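Local coordinates for extracellular fatty acid-binding protein (PDB 3SAO) that tightly binds bacterial ferric siderophores as a siderocalin-like lipocalin and also binds long-chain fatty acids and lysophosphatidic acid within its beta-barrel, at residues Tyr13-Ala18 against Met31-Ala36; Met111-Arg116 against Ala126-Leu131. All coordinates share one frame; numbering follows the deposited sequence.

Contact 1: Tyr13-Ala18 against Met31-Ala36; sequences YIVALA and MKMVMA
Met-33 reaches across to the strand of Tyr-13-Ala-18 and lays its sulfur beside the phenol of Tyr-13. Its CG stands anti to the backbone N (chi1 -162°) and the chain then bends at chi3, so that SD comes 3.8 Å from Tyr-13 CD2 while CE turns to Val-15. The two side chains cross obliquely; SD lies 4.6 Å from the centroid of the Tyr-13 ring in an oblique Met-aromatic contact. Val-15 runs alongside the thioether, with its CG1 3.9 Å from Met-33 SD, so aromatic and branched aliphatic groups both line the methionine. Two residues on from Met-33, the methyl CE of Met-35 makes a looser contact with the same ring; Tyr-13 and Met-35 form a non-hydrogen-bonded antiparallel pair with their side chains on one face of the sheet.

The opposite face carries Ile-14 and Val-34, side by side and pointing the same way. Their CB atoms are 4.0 Å apart, and Ile-14 CD1 extends along Val-34 to meet its CG1 branch. Their backbones form an antiparallel hydrogen-bonded pair: Ile-14 N donates to Val-34 O over 2.8 Å, nearly straight at 168° and in the carbonyl plane, whereas the return bond from Val-34 N to Ile-14 O is weak at 3.3 Å. Before Met-33 the chains diverge, and the last link is between side chains, where the extended Met-31 crosses Leu-17 at about a right angle and sets its SD 3.8 Å from Leu-17 CD1.

Ile-14 also packs on Tyr-50 and lies close to the bound lysophosphatidic acid, so its face looks into the calyx. The arrangement is that of neighbouring antiparallel strands in a lipocalin barrel, joined here through a connection containing helix 22-27.

Contact 2: Met111-Arg116 against Ala126-Leu131; sequences MRLYSR and AIFRKL. With NKN ((2R)-2-hydroxy-3-(phosphonooxy)propyl tetradecanoate), chain C.
Phe-128 holds CG anti to its backbone N (chi1 -178°), which extends the ring from helix 122-133 to the strand, and Leu-113 likewise has CG anti to N (chi1 176°), which carries its CD2 branch toward Phe-128 CB. The two side chains cross obliquely, and Leu-113 CB, fixed by the backbone, sits over one face of the phenyl ring, offset toward its rim, in a CH-pi contact 4.0 Å from the centroid. Met-111 CB approaches the same ring obliquely, 3.8 Å from Phe-128 CE1. Bent at chi3 (54°), Met-111 then brings its methyl CE to 4.0 Å from Leu-131 CB, so the apolar contact spans one helical turn.

Alternate residues of the strand turn away from the helix to the ligand. Arg-112, extended from CG to NE, donates from NH1 to phosphate oxygen OAB of NKN at 2.9 Å in a bent geometry. Tyr-114 OH donates to OAD of NKN over a very short 2.4 Å, with OAD in the plane of the ring and the glycerol ester over one face. Lys-82 also binds NKN, and the positive charges probably stabilise its phosphate.

Residues 126-131 run nearly antiparallel to 111-115 outside the barrel, where Phe-128 also meets Val-142 and Leu-131 reaches Leu-87 of strand 82-89.

In the fold
Strands 10-18 and 106-115 are neighbours in one sheet, so contacts 1 and 2 share a wall of the barrel. Tyr-13 O and Ser-115 N, 2.8 Å apart, probably form a hydrogen bond, as do Ala-18 N and Met-111 O at the same distance. Contact 1 joins strand to strand through backbone bonds and lies nearer the centre of the chain, yet is only partly buried; contact 2, farther out, is a buried strand-helix interface without hydrogen bonds across its segments. Inside the calyx they converge, Ile-14 packing against Tyr-114. There contact 1 contributes apolar lining, whereas the strand of contact 2 contributes polar ligand binding.

Contact 1: Tyr13-Ala18 against Met31-Ala36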
# COMPACT_ATOMS: atom_id res chain seq x y z
N TYR A 13 7.45 -1.56 -2.75
CA TYR A 13 6.93 -0.30 -3.25
C TYR A 13 5.44 -0.44 -3.48
O TYR A 13 4.99 -1.49 -3.87
CB TYR A 13 7.57 0.02 -4.59
CG TYR A 13 9.06 0.16 -4.57
CD1 TYR A 13 9.88 -0.93 -4.84
CD2 TYR A 13 9.65 1.38 -4.33
CE1 TYR A 13 11.27 -0.80 -4.85
CE2 TYR A 13 11.03 1.53 -4.32
CZ TYR A 13 11.84 0.45 -4.62
OH TYR A 13 13.22 0.61 -4.65
N ILE A 14 4.69 0.61 -3.17
CA ILE A 14 3.30 0.72 -3.55
C ILE A 14 3.26 1.48 -4.88
O ILE A 14 3.65 2.64 -4.96
CB ILE A 14 2.52 1.42 -2.49
CG1 ILE A 14 2.71 0.69 -1.15
CG2 ILE A 14 1.02 1.54 -2.89
CD1 ILE A 14 2.12 1.38 0.06
N VAL A 15 2.84 0.78 -5.93
CA VAL A 15 3.10 1.23 -7.30
C VAL A 15 1.80 1.58 -8.02
O VAL A 15 1.83 2.19 -9.09
CB VAL A 15 3.93 0.20 -8.12
CG1 VAL A 15 5.23 -0.11 -7.41
CG2 VAL A 15 3.10 -1.09 -8.40
N ALA A 16 0.65 1.25 -7.43
CA ALA A 16 -0.64 1.67 -7.98
C ALA A 16 -1.70 1.63 -6.90
O ALA A 16 -1.56 0.94 -5.92
CB ALA A 16 -1.05 0.78 -9.16
N LEU A 17 -2.73 2.41 -7.14
CA LEU A 17 -3.83 2.67 -6.24
C LEU A 17 -5.10 2.70 -7.03
O LEU A 17 -5.11 3.06 -8.21
CB LEU A 17 -3.67 4.05 -5.59
CG LEU A 17 -2.36 4.32 -4.86
CD1 LEU A 17 -2.36 5.81 -4.41
CD2 LEU A 17 -2.18 3.38 -3.69
N ALA A 18 -6.19 2.35 -6.37
CA ALA A 18 -7.51 2.51 -6.95
C ALA A 18 -8.49 3.00 -5.89
O ALA A 18 -8.58 2.43 -4.80
CB ALA A 18 -7.99 1.21 -7.60
N MET A 31 0.33 12.17 -6.98
CA MET A 31 0.79 11.12 -6.09
C MET A 31 1.99 10.39 -6.68
O MET A 31 2.15 10.29 -7.90
CB MET A 31 -0.36 10.15 -5.81
CG MET A 31 -1.52 10.77 -5.04
SD MET A 31 -2.80 9.55 -4.58
CE MET A 31 -4.01 10.63 -3.79
N LYS A 32 2.89 10.00 -5.79
CA LYS A 32 4.12 9.31 -6.17
C LYS A 32 4.18 7.97 -5.47
O LYS A 32 3.53 7.76 -4.44
CB LYS A 32 5.35 10.11 -5.74
CG LYS A 32 5.43 11.50 -6.35
CD LYS A 32 5.44 11.45 -7.86
CE LYS A 32 6.12 12.70 -8.45
NZ LYS A 32 5.54 13.95 -7.94
N MET A 33 5.02 7.10 -5.99
CA MET A 33 5.29 5.80 -5.42
C MET A 33 5.73 5.86 -3.96
O MET A 33 6.50 6.74 -3.55
CB MET A 33 6.35 5.09 -6.26
CG MET A 33 6.46 3.62 -6.09
SD MET A 33 7.70 2.89 -7.20
CE MET A 33 7.02 3.17 -8.82
N VAL A 34 5.13 4.99 -3.16
CA VAL A 34 5.43 4.92 -1.72
C VAL A 34 6.38 3.77 -1.45
O VAL A 34 6.17 2.65 -1.93
CB VAL A 34 4.14 4.72 -0.95
CG1 VAL A 34 4.42 4.63 0.57
CG2 VAL A 34 3.21 5.85 -1.27
N MET A 35 7.45 4.04 -0.71
CA MET A 35 8.33 2.96 -0.26
C MET A 35 7.82 2.42 1.07
O MET A 35 7.30 3.14 1.93
CB MET A 35 9.80 3.41 -0.17
CG MET A 35 10.78 2.28 0.04
SD MET A 35 12.46 2.81 0.45
CE MET A 35 12.84 3.81 -1.00
N ALA A 36 7.86 1.10 1.19
CA ALA A 36 7.42 0.45 2.42
C ALA A 36 8.47 -0.57 2.89
O ALA A 36 9.23 -1.15 2.10
CB ALA A 36 6.07 -0.20 2.22

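Contact 2: Met111-Arg116 against Ala126-Leu131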
# COMPACT_ATOMS: atom_id res chain seq x y z
N MET A 111 -7.74 0.30 -3.00
CA MET A 111 -6.94 -0.82 -3.39
C MET A 111 -5.53 -0.34 -3.63
O MET A 111 -5.33 0.72 -4.24
CB MET A 111 -7.49 -1.43 -4.67
CG MET A 111 -8.78 -2.12 -4.45
SD MET A 111 -9.35 -3.01 -5.91
CE MET A 111 -7.99 -4.08 -6.36
N ARG A 112 -4.57 -1.15 -3.23
CA ARG A 112 -3.16 -0.86 -3.46
C ARG A 112 -2.41 -2.06 -4.10
O ARG A 112 -2.68 -3.20 -3.83
CB ARG A 112 -2.49 -0.47 -2.15
CG ARG A 112 -3.10 0.68 -1.43
CD ARG A 112 -2.29 1.04 -0.20
NE ARG A 112 -2.68 2.36 0.27
CZ ARG A 112 -3.69 2.60 1.09
NH1 ARG A 112 -4.40 1.60 1.60
NH2 ARG A 112 -4.00 3.85 1.40
N LEU A 113 -1.47 -1.78 -5.00
CA LEU A 113 -0.60 -2.82 -5.55
C LEU A 113 0.80 -2.63 -4.97
O LEU A 113 1.46 -1.62 -5.24
CB LEU A 113 -0.55 -2.74 -7.08
CG LEU A 113 0.38 -3.67 -7.84
CD1 LEU A 113 0.09 -5.17 -7.54
CD2 LEU A 113 0.27 -3.34 -9.35
N TYR A 114 1.24 -3.61 -4.20
CA TYR A 114 2.61 -3.73 -3.74
C TYR A 114 3.46 -4.47 -4.79
O TYR A 114 3.03 -5.49 -5.33
CB TYR A 114 2.65 -4.50 -2.40
CG TYR A 114 2.31 -3.66 -1.20
CD1 TYR A 114 3.27 -3.40 -0.21
CD2 TYR A 114 1.04 -3.17 -1.01
CE1 TYR A 114 2.97 -2.62 0.89
CE2 TYR A 114 0.73 -2.36 0.12
CZ TYR A 114 1.72 -2.10 1.05
OH TYR A 114 1.48 -1.31 2.14
N SER A 115 4.67 -3.96 -5.05
CA SER A 115 5.64 -4.65 -5.90
C SER A 115 7.05 -4.66 -5.25
O SER A 115 7.40 -3.69 -4.58
CB SER A 115 5.66 -3.97 -7.27
OG SER A 115 6.61 -4.56 -8.14
N ARG A 116 7.85 -5.71 -5.43
CA ARG A 116 9.25 -5.70 -4.94
C ARG A 116 10.12 -4.82 -5.78
O ARG A 116 11.10 -4.27 -5.30
CB ARG A 116 9.91 -7.09 -4.94
CG ARG A 116 9.38 -8.00 -3.89
CD ARG A 116 9.94 -7.64 -2.55
NE ARG A 116 9.76 -8.75 -1.63
CZ ARG A 116 10.14 -8.74 -0.37
NH1 ARG A 116 10.71 -7.67 0.15
NH2 ARG A 116 9.95 -9.83 0.37
N ALA A 126 -1.92 -6.47 -14.44
CA ALA A 126 -3.12 -7.08 -15.01
C ALA A 126 -4.07 -7.65 -13.95
O ALA A 126 -5.30 -7.43 -14.03
CB ALA A 126 -2.75 -8.15 -16.03
N ILE A 127 -3.52 -8.30 -12.92
CA ILE A 127 -4.36 -8.86 -11.84
C ILE A 127 -4.98 -7.73 -11.02
O ILE A 127 -6.15 -7.82 -10.61
CB ILE A 127 -3.60 -9.85 -10.89
CG1 ILE A 127 -4.46 -10.25 -9.69
CG2 ILE A 127 -2.32 -9.29 -10.33
CD1 ILE A 127 -5.74 -10.88 -10.06
N PHE A 128 -4.19 -6.71 -10.74
CA PHE A 128 -4.70 -5.53 -10.01
C PHE A 128 -5.89 -4.89 -10.75
O PHE A 128 -6.95 -4.64 -10.14
CB PHE A 128 -3.59 -4.52 -9.83
CG PHE A 128 -4.00 -3.29 -9.07
CD1 PHE A 128 -4.18 -3.34 -7.69
CD2 PHE A 128 -4.12 -2.09 -9.72
CE1 PHE A 128 -4.57 -2.17 -6.99
CE2 PHE A 128 -4.51 -0.95 -9.03
CZ PHE A 128 -4.72 -1.00 -7.67
N ARG A 129 -5.70 -4.62 -12.04
CA ARG A 129 -6.76 -3.99 -12.86
C ARG A 129 -8.02 -4.86 -12.94
O ARG A 129 -9.14 -4.36 -12.77
CB ARG A 129 -6.24 -3.60 -14.25
CG ARG A 129 -5.29 -2.39 -14.27
CD ARG A 129 -5.03 -1.89 -15.68
NE ARG A 129 -4.20 -0.69 -15.67
CZ ARG A 129 -4.65 0.55 -15.42
NH1 ARG A 129 -5.93 0.78 -15.20
NH2 ARG A 129 -3.80 1.56 -15.41
N LYS A 130 -7.84 -6.17 -13.12
CA LYS A 130 -8.93 -7.14 -13.03
C LYS A 130 -9.71 -7.08 -11.73
O LYS A 130 -10.93 -7.00 -11.73
CB LYS A 130 -8.41 -8.56 -13.19
CG LYS A 130 -9.50 -9.60 -13.25
CD LYS A 130 -8.98 -10.98 -13.57
CE LYS A 130 -8.18 -11.56 -12.42
NZ LYS A 130 -7.85 -12.99 -12.64
N LEU A 131 -9.01 -7.19 -10.61
CA LEU A 131 -9.70 -7.14 -9.34
C LEU A 131 -10.32 -5.76 -9.03
O LEU A 131 -11.37 -5.71 -8.40
CB LEU A 131 -8.77 -7.57 -8.22
CG LEU A 131 -8.33 -9.03 -8.31
CD1 LEU A 131 -7.30 -9.34 -7.22
CD2 LEU A 131 -9.52 -10.00 -8.26
OAA NKN C . -2.28 -0.40 4.67
OAB NKN C . -3.13 -0.89 2.50
PAC NKN C . -1.88 -0.97 3.34
OAD NKN C . -0.64 -0.39 2.72
OAE NKN C . 2.65 -7.01 1.02
OAF NKN C . -1.55 -2.52 3.55
CAG NKN C . -0.42 -3.08 4.23
CAH NKN C . -0.29 -4.57 3.94
CAI NKN C . 1.09 -5.07 3.47
OAJ NKN C . 0.97 -5.99 2.37
CAK NKN C . 1.91 -7.07 2.01
CAL NKN C . 1.91 -8.34 2.82
CAM NKN C . 1.55 -9.50 1.91
CAN NKN C . 1.20 -10.76 2.69
CAO NKN C . 1.12 -10.50 4.20
OAY NKN C . -0.60 -5.24 5.16